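Local coordinates for protein spydx (Streptococcus pyogenes, PDB 2J43) that binds glycogen and related alpha-glucans through tandem family 41 carbohydrate-binding modules, as part of a pullulanase that probably cleaves their alpha-1,6 linkages, at residues 5-11 and 93-99; 20-26 and 68-74; 112-118 and 157-163. All coordinates share one frame; numbering follows the deposited sequence.

Contact 1: residues 5-11 and 93-99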
loop_
_atom_site.group_PDB
_atom_site.type_symbol
_atom_site.label_atom_id
_atom_site.label_comp_id
_atom_site.label_asym_id
_atom_site.label_seq_id
_atom_site.Cartn_x
_atom_site.Cartn_y
_atom_site.Cartn_z
ATOM N N LEU A 5 9.693 8.439 6.756
ATOM C CA LEU A 5 8.838 8.021 5.667
ATOM C C LEU A 5 9.711 7.459 4.554
ATOM O O LEU A 5 10.493 8.189 3.943
ATOM C CB LEU A 5 8.035 9.209 5.127
ATOM C CG LEU A 5 7.044 8.929 3.983
ATOM C CD1 LEU A 5 5.921 7.991 4.436
ATOM C CD2 LEU A 5 6.462 10.186 3.410
ATOM N N ARG A 6 9.601 6.166 4.288
ATOM C CA ARG A 6 10.327 5.570 3.152
ATOM C C ARG A 6 9.562 5.801 1.884
ATOM O O ARG A 6 8.464 5.268 1.721
ATOM C CB ARG A 6 10.560 4.080 3.385
ATOM C CG ARG A 6 11.141 3.337 2.205
ATOM C CD ARG A 6 11.893 2.044 2.525
ATOM N NE ARG A 6 13.035 2.323 3.386
ATOM C CZ ARG A 6 13.780 1.377 3.923
ATOM N NH1 ARG A 6 13.506 0.117 3.644
ATOM N NH2 ARG A 6 14.828 1.689 4.676
HETATM N N MSE A 7 10.131 6.651 1.035
HETATM C CA MSE A 7 9.519 7.057 -0.204
HETATM C C MSE A 7 10.058 6.232 -1.360
HETATM O O MSE A 7 11.222 6.263 -1.648
HETATM C CB MSE A 7 9.737 8.542 -0.448
HETATM C CG MSE A 7 9.183 9.386 0.656
HETATM SE SE MSE A 7 9.103 11.277 0.119
HETATM C CE MSE A 7 7.882 11.150 -1.322
ATOM N N HIS A 8 9.164 5.485 -1.978
ATOM C CA HIS A 8 9.454 4.694 -3.152
ATOM C C HIS A 8 9.036 5.437 -4.409
ATOM O O HIS A 8 7.858 5.811 -4.577
ATOM C CB HIS A 8 8.683 3.384 -3.100
ATOM C CG HIS A 8 9.153 2.439 -2.059
ATOM N ND1 HIS A 8 8.525 2.262 -0.842
ATOM C CD2 HIS A 8 10.163 1.526 -2.098
ATOM C CE1 HIS A 8 9.157 1.310 -0.175
ATOM N NE2 HIS A 8 10.157 0.868 -0.909
ATOM N N PHE A 9 9.981 5.666 -5.320
ATOM C CA PHE A 9 9.664 6.300 -6.578
ATOM C C PHE A 9 9.780 5.244 -7.707
ATOM O O PHE A 9 10.808 4.562 -7.820
ATOM C CB PHE A 9 10.622 7.464 -6.858
ATOM C CG PHE A 9 10.520 8.566 -5.864
ATOM C CD1 PHE A 9 9.572 9.541 -6.041
ATOM C CD2 PHE A 9 11.338 8.602 -4.769
ATOM C CE1 PHE A 9 9.436 10.576 -5.115
ATOM C CE2 PHE A 9 11.194 9.665 -3.842
ATOM C CZ PHE A 9 10.246 10.596 -4.048
ATOM N N LYS A 10 8.762 5.157 -8.536
ATOM C CA LYS A 10 8.764 4.245 -9.694
ATOM C C LYS A 10 9.753 4.683 -10.777
ATOM O O LYS A 10 10.579 3.878 -11.294
ATOM C CB LYS A 10 7.399 4.210 -10.334
ATOM C CG LYS A 10 7.253 3.147 -11.479
ATOM C CD LYS A 10 6.883 1.787 -10.878
ATOM C CE LYS A 10 7.688 0.612 -11.462
ATOM N NZ LYS A 10 7.817 -0.566 -10.558
ATOM N N THR A 11 9.657 5.953 -11.129
ATOM C CA THR A 11 10.465 6.518 -12.207
ATOM C C THR A 11 10.897 7.947 -11.909
ATOM O O THR A 11 10.032 8.832 -11.785
ATOM C CB THR A 11 9.654 6.581 -13.510
ATOM O OG1 THR A 11 9.039 5.303 -13.794
ATOM C CG2 THR A 11 10.570 6.832 -14.695
ATOM N N ASN A 93 4.709 4.860 7.557
ATOM C CA ASN A 93 6.156 4.905 7.404
ATOM C C ASN A 93 6.713 4.654 6.027
ATOM O O ASN A 93 7.920 4.453 5.845
ATOM C CB ASN A 93 6.859 4.105 8.483
ATOM C CG ASN A 93 6.627 2.657 8.327
ATOM O OD1 ASN A 93 5.914 2.238 7.422
ATOM N ND2 ASN A 93 7.278 1.862 9.189
ATOM N N GLU A 94 5.854 4.569 5.017
ATOM C CA GLU A 94 6.204 3.962 3.759
ATOM C C GLU A 94 5.140 4.416 2.758
ATOM O O GLU A 94 3.964 4.420 3.068
ATOM C CB GLU A 94 6.469 2.453 3.770
ATOM C CG GLU A 94 7.298 1.950 2.622
ATOM C CD GLU A 94 7.892 0.566 2.892
ATOM O OE1 GLU A 94 7.451 -0.108 3.838
ATOM O OE2 GLU A 94 8.786 0.142 2.119
ATOM N N VAL A 95 5.562 4.832 1.575
ATOM C CA VAL A 95 4.626 5.236 0.518
ATOM C C VAL A 95 5.246 4.894 -0.812
ATOM O O VAL A 95 6.483 4.923 -0.968
ATOM C CB VAL A 95 4.353 6.746 0.658
ATOM C CG1 VAL A 95 5.668 7.529 0.429
ATOM C CG2 VAL A 95 3.296 7.213 -0.211
ATOM N N TRP A 96 4.398 4.673 -1.791
ATOM C CA TRP A 96 4.791 4.352 -3.145
ATOM C C TRP A 96 4.253 5.405 -4.077
ATOM O O TRP A 96 3.040 5.652 -4.127
ATOM C CB TRP A 96 4.285 2.969 -3.559
ATOM C CG TRP A 96 5.041 1.858 -2.873
ATOM C CD1 TRP A 96 6.006 1.083 -3.448
ATOM C CD2 TRP A 96 4.890 1.369 -1.527
ATOM N NE1 TRP A 96 6.469 0.159 -2.561
ATOM C CE2 TRP A 96 5.819 0.309 -1.362
ATOM C CE3 TRP A 96 4.072 1.715 -0.428
ATOM C CZ2 TRP A 96 5.966 -0.382 -0.165
ATOM C CZ3 TRP A 96 4.207 1.001 0.758
ATOM C CH2 TRP A 96 5.138 -0.045 0.878
ATOM N N ILE A 97 5.170 6.000 -4.830
ATOM C CA ILE A 97 4.855 7.089 -5.744
ATOM C C ILE A 97 5.047 6.587 -7.144
ATOM O O ILE A 97 6.156 6.243 -7.555
ATOM C CB ILE A 97 5.711 8.327 -5.459
ATOM C CG1 ILE A 97 5.410 8.816 -4.041
ATOM C CG2 ILE A 97 5.434 9.442 -6.458
ATOM C CD1 ILE A 97 6.564 9.336 -3.338
ATOM N N ASP A 98 3.947 6.536 -7.874
ATOM C CA ASP A 98 4.037 5.981 -9.214
ATOM C C ASP A 98 4.554 6.992 -10.237
ATOM O O ASP A 98 4.920 8.111 -9.909
ATOM C CB ASP A 98 2.714 5.289 -9.607
ATOM C CG ASP A 98 1.540 6.251 -9.780
ATOM O OD1 ASP A 98 1.732 7.444 -10.129
ATOM O OD2 ASP A 98 0.383 5.828 -9.596
ATOM N N GLU A 99 4.609 6.579 -11.496
ATOM C CA GLU A 99 5.205 7.421 -12.527
ATOM C C GLU A 99 4.433 8.706 -12.831
ATOM O O GLU A 99 4.978 9.616 -13.441
ATOM C CB GLU A 99 5.394 6.614 -13.819
ATOM C CG GLU A 99 4.104 6.337 -14.560
ATOM C CD GLU A 99 3.391 5.069 -14.142
ATOM O OE1 GLU A 99 3.704 4.454 -13.089
ATOM O OE2 GLU A 99 2.464 4.691 -14.895
HETATM O O HOH W 1 11.047 -1.367 2.446
HETATM O O HOH W 2 7.987 8.000 -9.577
#
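The rings of H8 and W96 lie flat against each other in an offset stack, the imidazole over the five-membered part of the indole with centroids 4.0 Å apart and planes only 8° from parallel. They ride on neighbouring parallel strands, 5-9 and 94-97, central in one sheet of the beta-sandwich that forms the first carbohydrate-binding module. Registered residues on parallel strands point to the same face, and here both rings also adopt the same first torsion, CG anti to the carbonyl carbon (chi1 -70° for H8), which brings one over the other. ND1 of H8 stands 3.4 Å from CE2 of W96. At the imidazole's edge, near its plane, sits O of V95, which accepts a weak bond from ND1 beside the normal one from H8 N. W96 also meets Y51 edge-to-face.

The guanidinium of R6 takes water at its edge: NH1 donates to a water 3.1 Å away, which in turn donates to OE2 of E94. The water links the two charged groups, which do not meet directly, although CD of R6 packs 3.7 Å from OE2 of E94. NE of R6 makes its salt bridge to D56.

Beneath the rings runs the parallel ladder, in which R6 and H8 each donate to one residue of 93-99 and accept from another. K10 N closes it on I97 O. On the other face M7, V95, F9 and I97 turn to the core, with Y69 among their neighbours. CG of M7 packs on CG1 of V95 at 4.0 Å. L5 brings CD1 to 3.5 Å from E94 N, a buried amide without a polar partner in the model. Beyond the strands, T11 N donates to a second water at 3.1 Å.

Contact 2: residues 20-26 and 68-74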
loop_
_atom_site.group_PDB
_atom_site.type_symbol
_atom_site.label_atom_id
_atom_site.label_comp_id
_atom_site.label_asym_id
_atom_site.label_seq_id
_atom_site.Cartn_x
_atom_site.Cartn_y
_atom_site.Cartn_z
ATOM N N SER A 20 22.581 15.054 -9.836
ATOM C CA SER A 20 21.952 16.342 -10.126
ATOM C C SER A 20 20.533 16.452 -9.650
ATOM O O SER A 20 19.963 17.535 -9.792
ATOM C CB SER A 20 21.960 16.557 -11.639
ATOM O OG SER A 20 23.313 16.352 -12.165
ATOM N N LEU A 21 19.975 15.386 -9.115
ATOM C CA LEU A 21 18.578 15.366 -8.636
ATOM C C LEU A 21 18.471 15.581 -7.121
ATOM O O LEU A 21 19.226 15.032 -6.332
ATOM C CB LEU A 21 17.904 14.045 -8.966
ATOM C CG LEU A 21 17.586 13.837 -10.436
ATOM C CD1 LEU A 21 17.162 12.381 -10.643
ATOM C CD2 LEU A 21 16.526 14.868 -10.844
ATOM N N GLY A 22 17.480 16.388 -6.714
ATOM C CA GLY A 22 17.182 16.574 -5.304
ATOM C C GLY A 22 15.741 16.281 -4.937
ATOM O O GLY A 22 14.816 16.511 -5.753
ATOM N N LEU A 23 15.553 15.827 -3.712
ATOM C CA LEU A 23 14.218 15.668 -3.099
ATOM C C LEU A 23 14.064 16.797 -2.094
ATOM O O LEU A 23 14.688 16.829 -1.045
ATOM C CB LEU A 23 14.087 14.332 -2.385
ATOM C CG LEU A 23 12.731 14.004 -1.773
ATOM C CD1 LEU A 23 11.662 14.037 -2.861
ATOM C CD2 LEU A 23 12.702 12.632 -1.057
ATOM N N TRP A 24 13.149 17.703 -2.401
ATOM C CA TRP A 24 12.919 18.949 -1.683
ATOM C C TRP A 24 11.605 18.761 -0.891
ATOM O O TRP A 24 10.599 18.390 -1.470
ATOM C CB TRP A 24 12.784 20.105 -2.680
ATOM C CG TRP A 24 12.571 21.433 -2.008
ATOM C CD1 TRP A 24 11.380 21.981 -1.594
ATOM C CD2 TRP A 24 13.586 22.383 -1.708
ATOM N NE1 TRP A 24 11.629 23.208 -1.014
ATOM C CE2 TRP A 24 12.976 23.472 -1.054
ATOM C CE3 TRP A 24 14.988 22.407 -1.901
ATOM C CZ2 TRP A 24 13.706 24.582 -0.603
ATOM C CZ3 TRP A 24 15.717 23.503 -1.460
ATOM C CH2 TRP A 24 15.082 24.585 -0.811
ATOM N N VAL A 25 11.649 18.890 0.439
ATOM C CA VAL A 25 10.544 18.481 1.298
ATOM C C VAL A 25 10.065 19.582 2.256
ATOM O O VAL A 25 10.845 20.415 2.711
ATOM C CB VAL A 25 10.900 17.211 2.110
ATOM C CG1 VAL A 25 11.175 16.054 1.186
ATOM C CG2 VAL A 25 12.124 17.447 2.988
ATOM N N TRP A 26 8.772 19.552 2.525
ATOM C CA TRP A 26 8.170 20.421 3.511
ATOM C C TRP A 26 6.983 19.775 4.176
ATOM O O TRP A 26 6.694 18.589 3.966
ATOM C CB TRP A 26 7.865 21.758 2.892
ATOM C CG TRP A 26 6.835 21.835 1.763
ATOM C CD1 TRP A 26 5.571 22.317 1.881
ATOM C CD2 TRP A 26 6.990 21.515 0.341
ATOM N NE1 TRP A 26 4.934 22.305 0.671
ATOM C CE2 TRP A 26 5.770 21.847 -0.297
ATOM C CE3 TRP A 26 8.019 20.999 -0.444
ATOM C CZ2 TRP A 26 5.552 21.668 -1.663
ATOM C CZ3 TRP A 26 7.791 20.830 -1.800
ATOM C CH2 TRP A 26 6.570 21.151 -2.386
ATOM N N SER A 68 4.900 17.208 2.100
ATOM C CA SER A 68 4.928 17.682 0.763
ATOM C C SER A 68 6.349 17.549 0.230
ATOM O O SER A 68 7.334 17.578 0.959
ATOM C CB SER A 68 4.462 19.139 0.679
ATOM O OG SER A 68 3.090 19.250 1.110
ATOM N N TYR A 69 6.438 17.467 -1.085
ATOM C CA TYR A 69 7.718 17.234 -1.715
ATOM C C TYR A 69 7.682 17.604 -3.193
ATOM O O TYR A 69 6.618 17.731 -3.858
ATOM C CB TYR A 69 8.190 15.757 -1.577
ATOM C CG TYR A 69 7.449 14.856 -2.516
ATOM C CD1 TYR A 69 7.966 14.534 -3.780
ATOM C CD2 TYR A 69 6.196 14.363 -2.162
ATOM C CE1 TYR A 69 7.195 13.748 -4.644
ATOM C CE2 TYR A 69 5.461 13.527 -3.042
ATOM C CZ TYR A 69 5.976 13.255 -4.254
ATOM O OH TYR A 69 5.224 12.487 -5.131
ATOM N N LEU A 70 8.880 17.741 -3.731
ATOM C CA LEU A 70 9.080 17.825 -5.164
ATOM C C LEU A 70 10.458 17.276 -5.471
ATOM O O LEU A 70 11.280 17.165 -4.577
ATOM C CB LEU A 70 8.915 19.252 -5.685
ATOM C CG LEU A 70 9.909 20.272 -5.152
ATOM C CD1 LEU A 70 11.166 20.235 -6.020
ATOM C CD2 LEU A 70 9.360 21.698 -5.111
ATOM N N ILE A 71 10.687 16.981 -6.745
ATOM C CA ILE A 71 12.010 16.565 -7.240
ATOM C C ILE A 71 12.517 17.721 -8.060
ATOM O O ILE A 71 11.838 18.178 -9.010
ATOM C CB ILE A 71 11.958 15.240 -8.088
ATOM C CG1 ILE A 71 11.504 14.083 -7.207
ATOM C CG2 ILE A 71 13.344 14.917 -8.706
ATOM C CD1 ILE A 71 11.344 12.790 -7.916
ATOM N N ASN A 72 13.706 18.198 -7.740
ATOM C CA ASN A 72 14.335 19.297 -8.460
ATOM C C ASN A 72 15.645 18.842 -9.052
ATOM O O ASN A 72 16.010 17.682 -8.915
ATOM C CB ASN A 72 14.513 20.563 -7.588
ATOM C CG ASN A 72 15.550 20.431 -6.435
ATOM O OD1 ASN A 72 16.363 19.533 -6.446
ATOM N ND2 ASN A 72 15.608 21.433 -5.525
ATOM N N ASN A 73 16.280 19.755 -9.766
ATOM C CA ASN A 73 17.654 19.545 -10.192
ATOM C C ASN A 73 18.508 20.728 -9.833
ATOM O O ASN A 73 18.053 21.725 -9.279
ATOM C CB ASN A 73 17.715 19.184 -11.667
ATOM C CG ASN A 73 17.260 20.327 -12.570
ATOM O OD1 ASN A 73 17.201 21.486 -12.144
ATOM N ND2 ASN A 73 16.961 19.984 -13.825
ATOM N N LYS A 74 19.807 20.606 -10.066
ATOM C CA LYS A 74 20.726 21.613 -9.568
ATOM C C LYS A 74 20.618 22.934 -10.361
ATOM O O LYS A 74 20.990 23.977 -9.841
ATOM C CB LYS A 74 22.149 21.046 -9.470
ATOM C CG LYS A 74 22.730 20.648 -10.768
ATOM C CD LYS A 74 24.195 20.118 -10.621
ATOM C CE LYS A 74 24.564 19.355 -11.888
ATOM N NZ LYS A 74 24.861 20.232 -13.054
HETATM O O HOH W 3 19.558 19.136 -6.761
#
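L70 packs against two tryptophans, W24 and W26, across an antiparallel strand pair, 21-26 with 68-73, at the middle of a four-stranded sheet of the first module's beta-sandwich. From CB its chain takes the position between backbone N and carbonyl carbon (chi1 63°), setting CG 3.8 Å from CB of W24. There it forks. CD1 stays against CB of W24, 3.7 Å away, whereas CD2 meets both indoles, CZ3 of W26 at 3.8 Å and, more loosely, CD1 of W24. The two indoles also meet each other, with CZ3 of W26 at the edge of the W24 ring. W26 lies over the opposite backbone, with CZ3 3.5 Å from C of Y69. W36 completes the cluster edge-to-face on W24. Such a group of tryptophans is consistent with the aromatic surfaces on which family 41 modules receive alpha-glucans.

On the other face L23 and Y69 turn to the core, CD1 of L23 meeting CD1 of Y69 at 3.8 Å, with M7 and F9 beyond. Paired main-chain bonds join G22 to N72, W24 to L70 and W26 to S68. The amide of N72 crosses towards W24, its ND2 bonded to P37 O. OD1 of N72 takes a water's proton at 3.2 Å, and that water also donates weakly to S20 O.

Contact 3: residues 112-118 and 157-163; sequences GYLRINY and AYVDVPL
Charge and aromatic stacking meet on one side chain, R115, which reaches across to both D160 and Y158. The salt bridge is side-on and two-pronged. NE of R115 donates to OD1 of D160 at 2.8 Å, almost exactly straight and in the guanidinium plane, while NH2 donates to OD2 at 3.0 Å on its syn lone pair. Two bonds, one to each oxygen, fix the rotation of both groups. K110 adds a long, weak ion pair to the same carboxylate.

The cation-pi stack uses the guanidinium's face. The chain of R115 runs out extended and then bends at chi3 (-62°), laying the group flat over the Y158 ring, with planes 16° apart and CZ of R115 3.3 Å from CE1 of Y158. The aspartate at its edge and the tyrosine beneath thus hold the arginine in two directions. H151 meets the Y158 ring as well.

Apolar packing fills the face opposite R115, where CD1 of I116 meets CG2 of V161 at 4.0 Å. I116 also faces F172, and L114 faces I170. On the face that bears R115, CE1 of Y113 rests against CG of P162.

Main-chain bonds run in antiparallel pairs from Y118 with A157 to L114 with V161, after which L163 N donates to G112 O at 3.0 Å. Strand 113-119 has strand 201-205 on its other flank, joined in parallel. N117 and Y118 make their side-chain bonds to V202 and D206. The antiparallel pair, with a parallel neighbour on one flank, belongs to the mixed sheet of the second module, a beta-sandwich of family 41 type.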
loop_
_atom_site.group_PDB
_atom_site.type_symbol
_atom_site.label_atom_id
_atom_site.label_comp_id
_atom_site.label_asym_id
_atom_site.label_seq_id
_atom_site.Cartn_x
_atom_site.Cartn_y
_atom_site.Cartn_z
ATOM N N GLY A 112 -6.080 -5.769 -12.884
ATOM C CA GLY A 112 -6.987 -6.887 -13.090
ATOM C C GLY A 112 -6.942 -7.954 -12.003
ATOM O O GLY A 112 -7.524 -9.049 -12.144
ATOM N N TYR A 113 -6.235 -7.650 -10.925
ATOM C CA TYR A 113 -6.204 -8.535 -9.764
ATOM C C TYR A 113 -6.506 -7.696 -8.517
ATOM O O TYR A 113 -6.270 -6.496 -8.492
ATOM C CB TYR A 113 -4.825 -9.192 -9.621
ATOM C CG TYR A 113 -4.461 -10.242 -10.671
ATOM C CD1 TYR A 113 -4.413 -11.596 -10.327
ATOM C CD2 TYR A 113 -4.104 -9.880 -11.979
ATOM C CE1 TYR A 113 -4.038 -12.574 -11.272
ATOM C CE2 TYR A 113 -3.748 -10.857 -12.935
ATOM C CZ TYR A 113 -3.712 -12.197 -12.565
ATOM O OH TYR A 113 -3.352 -13.192 -13.469
ATOM N N LEU A 114 -7.076 -8.317 -7.488
ATOM C CA LEU A 114 -7.186 -7.696 -6.180
ATOM C C LEU A 114 -6.416 -8.630 -5.238
ATOM O O LEU A 114 -6.682 -9.823 -5.199
ATOM C CB LEU A 114 -8.642 -7.577 -5.720
ATOM C CG LEU A 114 -8.836 -6.828 -4.396
ATOM C CD1 LEU A 114 -8.416 -5.365 -4.503
ATOM C CD2 LEU A 114 -10.254 -6.912 -3.761
ATOM N N ARG A 115 -5.427 -8.118 -4.499
ATOM C CA ARG A 115 -4.867 -8.869 -3.364
ATOM C C ARG A 115 -5.694 -8.662 -2.100
ATOM O O ARG A 115 -5.934 -7.520 -1.674
ATOM C CB ARG A 115 -3.430 -8.432 -3.057
ATOM C CG ARG A 115 -2.805 -9.200 -1.912
ATOM C CD ARG A 115 -1.295 -9.098 -1.796
ATOM N NE ARG A 115 -0.606 -9.627 -2.952
ATOM C CZ ARG A 115 0.727 -9.631 -3.089
ATOM N NH1 ARG A 115 1.505 -9.093 -2.157
ATOM N NH2 ARG A 115 1.277 -10.183 -4.171
ATOM N N ILE A 116 -6.100 -9.778 -1.484
ATOM C CA ILE A 116 -6.749 -9.772 -0.194
ATOM C C ILE A 116 -5.729 -10.189 0.836
ATOM O O ILE A 116 -5.250 -11.309 0.828
ATOM C CB ILE A 116 -7.944 -10.729 -0.202
ATOM C CG1 ILE A 116 -8.979 -10.241 -1.222
ATOM C CG2 ILE A 116 -8.486 -10.874 1.239
ATOM C CD1 ILE A 116 -10.163 -11.209 -1.479
ATOM N N ASN A 117 -5.384 -9.275 1.729
ATOM C CA ASN A 117 -4.469 -9.517 2.820
ATOM C C ASN A 117 -5.272 -9.784 4.090
ATOM O O ASN A 117 -6.251 -9.053 4.375
ATOM C CB ASN A 117 -3.604 -8.264 3.075
ATOM C CG ASN A 117 -2.717 -7.911 1.936
ATOM O OD1 ASN A 117 -1.627 -8.492 1.805
ATOM N ND2 ASN A 117 -3.171 -6.985 1.042
ATOM N N TYR A 118 -4.903 -10.817 4.846
ATOM C CA TYR A 118 -5.631 -11.148 6.060
ATOM C C TYR A 118 -4.627 -11.335 7.165
ATOM O O TYR A 118 -3.764 -12.159 7.008
ATOM C CB TYR A 118 -6.427 -12.480 5.929
ATOM C CG TYR A 118 -7.093 -12.834 7.240
ATOM C CD1 TYR A 118 -8.198 -12.102 7.680
ATOM C CD2 TYR A 118 -6.623 -13.877 8.055
ATOM C CE1 TYR A 118 -8.798 -12.368 8.906
ATOM C CE2 TYR A 118 -7.241 -14.173 9.275
ATOM C CZ TYR A 118 -8.318 -13.405 9.696
ATOM O OH TYR A 118 -8.932 -13.689 10.905
ATOM N N ALA A 157 -1.270 -12.942 5.823
ATOM C CA ALA A 157 -1.349 -13.887 4.725
ATOM C C ALA A 157 -2.042 -13.177 3.590
ATOM O O ALA A 157 -2.708 -12.175 3.829
ATOM C CB ALA A 157 -2.098 -15.129 5.157
ATOM N N TYR A 158 -1.919 -13.672 2.372
ATOM C CA TYR A 158 -2.643 -13.073 1.272
ATOM C C TYR A 158 -2.939 -14.021 0.132
ATOM O O TYR A 158 -2.327 -15.087 0.001
ATOM C CB TYR A 158 -1.896 -11.835 0.727
ATOM C CG TYR A 158 -0.605 -12.132 0.006
ATOM C CD1 TYR A 158 -0.602 -12.489 -1.316
ATOM C CD2 TYR A 158 0.606 -12.088 0.670
ATOM C CE1 TYR A 158 0.590 -12.776 -1.981
ATOM C CE2 TYR A 158 1.837 -12.370 -0.000
ATOM C CZ TYR A 158 1.795 -12.703 -1.309
ATOM O OH TYR A 158 2.944 -12.993 -2.009
ATOM N N VAL A 159 -3.897 -13.627 -0.694
ATOM C CA VAL A 159 -4.122 -14.274 -1.966
ATOM C C VAL A 159 -4.383 -13.220 -3.042
ATOM O O VAL A 159 -5.006 -12.184 -2.766
ATOM C CB VAL A 159 -5.277 -15.275 -1.883
ATOM C CG1 VAL A 159 -6.557 -14.609 -1.507
ATOM C CG2 VAL A 159 -5.321 -16.109 -3.228
ATOM N N ASP A 160 -3.902 -13.491 -4.249
ATOM C CA ASP A 160 -4.124 -12.639 -5.407
ATOM C C ASP A 160 -5.288 -13.220 -6.209
ATOM O O ASP A 160 -5.243 -14.383 -6.677
ATOM C CB ASP A 160 -2.866 -12.546 -6.283
ATOM C CG ASP A 160 -1.789 -11.725 -5.652
ATOM O OD1 ASP A 160 -2.143 -10.702 -5.039
ATOM O OD2 ASP A 160 -0.583 -12.034 -5.695
ATOM N N VAL A 161 -6.316 -12.424 -6.361
ATOM C CA VAL A 161 -7.566 -12.846 -6.982
ATOM C C VAL A 161 -7.792 -12.185 -8.356
ATOM O O VAL A 161 -8.034 -10.979 -8.428
ATOM C CB VAL A 161 -8.752 -12.509 -6.097
ATOM C CG1 VAL A 161 -10.066 -13.061 -6.685
ATOM C CG2 VAL A 161 -8.528 -13.016 -4.661
ATOM N N PRO A 162 -7.829 -12.971 -9.426
ATOM C CA PRO A 162 -8.173 -12.382 -10.736
ATOM C C PRO A 162 -9.608 -11.898 -10.784
ATOM O O PRO A 162 -10.483 -12.618 -10.329
ATOM C CB PRO A 162 -7.978 -13.537 -11.731
ATOM C CG PRO A 162 -7.378 -14.672 -10.987
ATOM C CD PRO A 162 -7.608 -14.426 -9.507
ATOM N N LEU A 163 -9.832 -10.712 -11.337
ATOM C CA LEU A 163 -11.137 -10.082 -11.445
ATOM C C LEU A 163 -11.691 -10.269 -12.888
ATOM O O LEU A 163 -10.938 -10.497 -13.829
ATOM C CB LEU A 163 -11.031 -8.575 -11.137
ATOM C CG LEU A 163 -10.373 -8.105 -9.830
ATOM C CD1 LEU A 163 -10.261 -6.597 -9.770
ATOM C CD2 LEU A 163 -11.233 -8.564 -8.701
#

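Overall arrangement
Contacts 1 and 2 belong to one module and contact 3 to the next, so the chain illustrates a tandem design. Contact 2 falls between the segments of contact 1 in sequence, and their centres lie 14 Å apart. They sit in the two facing sheets of one sandwich and touch through its core, where CZ of F9 is 3.9 Å from CD1 of L23 and CE1 of F9 equally near CE1 of Y69. Contact 3 follows in series, about 21 Å from contact 1 and 35 Å from contact 2 between centres, without touching either. Two modules in tandem are consistent with multivalent binding of a branched glucan such as glycogen.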